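Local coordinates for DUF3863 domain-containing protein (Parabacteroides distasonis, PDB 3LM3) that is of unknown function but is probably a carbohydrate-active enzyme, a putative glycoside hydrolase or deacetylase, at residues Lys425-Ile429 against Asp430-Lys434. Numbering follows the deposited sequence.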
loop_
_atom_site.group_PDB
_atom_site.type_symbol
_atom_site.label_atom_id
_atom_site.label_comp_id
_atom_site.label_asym_id
_atom_site.label_seq_id
_atom_site.Cartn_x
_atom_site.Cartn_y
_atom_site.Cartn_z
ATOM N N LYS A 425 18.453 -15.764 -9.916
ATOM C CA LYS A 425 18.957 -15.346 -11.221
ATOM C C LYS A 425 17.818 -15.401 -12.248
ATOM O O LYS A 425 17.128 -16.419 -12.381
ATOM C CB LYS A 425 20.104 -16.263 -11.669
ATOM C CG LYS A 425 20.812 -15.794 -12.930
ATOM C CD LYS A 425 21.828 -16.848 -13.392
ATOM C CE LYS A 425 22.317 -16.612 -14.818
ATOM N NZ LYS A 425 23.143 -17.774 -15.293
ATOM N N PRO A 426 17.605 -14.309 -12.987
ATOM C CA PRO A 426 16.544 -14.353 -13.985
ATOM C C PRO A 426 16.791 -15.455 -15.019
ATOM O O PRO A 426 17.932 -15.639 -15.493
ATOM C CB PRO A 426 16.608 -12.972 -14.625
ATOM C CG PRO A 426 17.047 -12.099 -13.465
ATOM C CD PRO A 426 18.120 -12.941 -12.790
ATOM N N VAL A 427 15.723 -16.173 -15.368
ATOM C CA VAL A 427 15.810 -17.302 -16.308
ATOM C C VAL A 427 14.643 -17.279 -17.263
ATOM O O VAL A 427 13.560 -16.811 -16.921
ATOM C CB VAL A 427 15.801 -18.656 -15.599
ATOM C CG1 VAL A 427 17.032 -18.796 -14.703
ATOM C CG2 VAL A 427 14.516 -18.859 -14.811
ATOM N N LEU A 428 14.830 -17.862 -18.447
ATOM C CA LEU A 428 13.727 -18.061 -19.368
ATOM C C LEU A 428 12.672 -18.955 -18.735
ATOM O O LEU A 428 12.950 -19.867 -17.930
ATOM C CB LEU A 428 14.201 -18.713 -20.672
ATOM C CG LEU A 428 15.228 -17.956 -21.503
ATOM C CD1 LEU A 428 15.625 -18.833 -22.690
ATOM C CD2 LEU A 428 14.703 -16.628 -22.000
ATOM N N ILE A 429 11.438 -18.714 -19.122
ATOM C CA ILE A 429 10.323 -19.439 -18.570
ATOM C C ILE A 429 10.451 -20.956 -18.825
ATOM O O ILE A 429 10.035 -21.788 -18.009
ATOM C CB ILE A 429 8.998 -18.820 -19.102
ATOM C CG1 ILE A 429 7.850 -19.035 -18.111
ATOM C CG2 ILE A 429 8.693 -19.274 -20.490
ATOM C CD1 ILE A 429 6.624 -18.197 -18.452
ATOM N N ASP A 430 11.066 -21.327 -19.946
ATOM C CA ASP A 430 11.252 -22.750 -20.270
ATOM C C ASP A 430 12.373 -23.417 -19.468
ATOM O O ASP A 430 12.601 -24.596 -19.613
ATOM C CB ASP A 430 11.409 -23.001 -21.788
ATOM C CG ASP A 430 12.704 -22.468 -22.367
ATOM O OD1 ASP A 430 13.550 -21.918 -21.638
ATOM O OD2 ASP A 430 12.875 -22.598 -23.603
ATOM N N LYS A 431 13.037 -22.652 -18.590
ATOM C CA LYS A 431 13.999 -23.184 -17.640
ATOM C C LYS A 431 13.383 -23.516 -16.275
ATOM O O LYS A 431 14.034 -24.143 -15.443
ATOM C CB LYS A 431 15.122 -22.164 -17.404
ATOM C CG LYS A 431 15.887 -21.770 -18.601
ATOM C CD LYS A 431 16.630 -22.933 -19.175
ATOM C CE LYS A 431 17.714 -22.486 -20.112
ATOM N NZ LYS A 431 17.146 -21.708 -21.233
ATOM N N LEU A 432 12.142 -23.097 -16.035
ATOM C CA LEU A 432 11.458 -23.476 -14.810
ATOM C C LEU A 432 11.174 -24.974 -14.788
ATOM O O LEU A 432 11.046 -25.612 -15.823
ATOM C CB LEU A 432 10.149 -22.703 -14.635
ATOM C CG LEU A 432 10.289 -21.182 -14.595
ATOM C CD1 LEU A 432 8.912 -20.581 -14.388
ATOM C CD2 LEU A 432 11.270 -20.693 -13.497
ATOM N N GLU A 433 11.067 -25.517 -13.588
ATOM C CA GLU A 433 10.689 -26.919 -13.416
ATOM C C GLU A 433 9.317 -27.204 -14.033
ATOM O O GLU A 433 8.449 -26.338 -14.080
ATOM C CB GLU A 433 10.672 -27.289 -11.934
ATOM C CG GLU A 433 12.000 -27.048 -11.206
ATOM C CD GLU A 433 11.881 -27.225 -9.701
ATOM O OE1 GLU A 433 11.312 -28.254 -9.272
ATOM O OE2 GLU A 433 12.348 -26.332 -8.947
ATOM N N LYS A 434 9.099 -28.440 -14.474
ATOM C CA LYS A 434 7.890 -28.781 -15.240
ATOM C C LYS A 434 6.596 -28.402 -14.495
ATOM O O LYS A 434 5.617 -27.936 -15.107
ATOM C CB LYS A 434 7.892 -30.288 -15.574
ATOM C CG LYS A 434 6.681 -30.801 -16.377
ATOM C CD LYS A 434 6.403 -29.973 -17.634
ATOM C CE LYS A 434 5.373 -30.660 -18.539
ATOM N NZ LYS A 434 4.204 -31.283 -17.858
#
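D430 lies beside L428, both side chains pointing the same way, and in one of its two modelled conformers its OD1 comes within 3.4 Å of L428 CB. In that conformer the carboxylate also makes a long, hence weak and doubtful, ion pair with K431 NZ. K431 N donates to L428 O (2.9 Å, N-H...O angle 156°), an i+3 to i bond. With chi2 at -64° and chi4 at -60°, the lysine chain bends twice and runs alongside the L428 side chain in the same direction, setting NZ 3.6 Å from L428 CD1; nearer the backbone, its CB packs on V427 CB. L432 N repeats the spacing with a longer bond to I429 O (3.2 Å), and the two consecutive bonds define a short 3-10 segment. The two methyls of L432 divide the apolar contacts: CD2 meets V427 CG2 at 4.0 Å, and CD1 meets I429 CG1 at 4.2 Å. Shortening L432 to alanine removes both methyls and is likely to cost V427 CG2 and I429 CG1 these contacts, opening a gap between them. E433 is the N-cap residue of helix 434-443, so the turn leads directly into that helix, while before the turn V427 hydrogen-bonds through the backbone to V384, and L428 and I429 pack on Y383 and V384 of strand 383-389, an outermost strand of the antiparallel sheet.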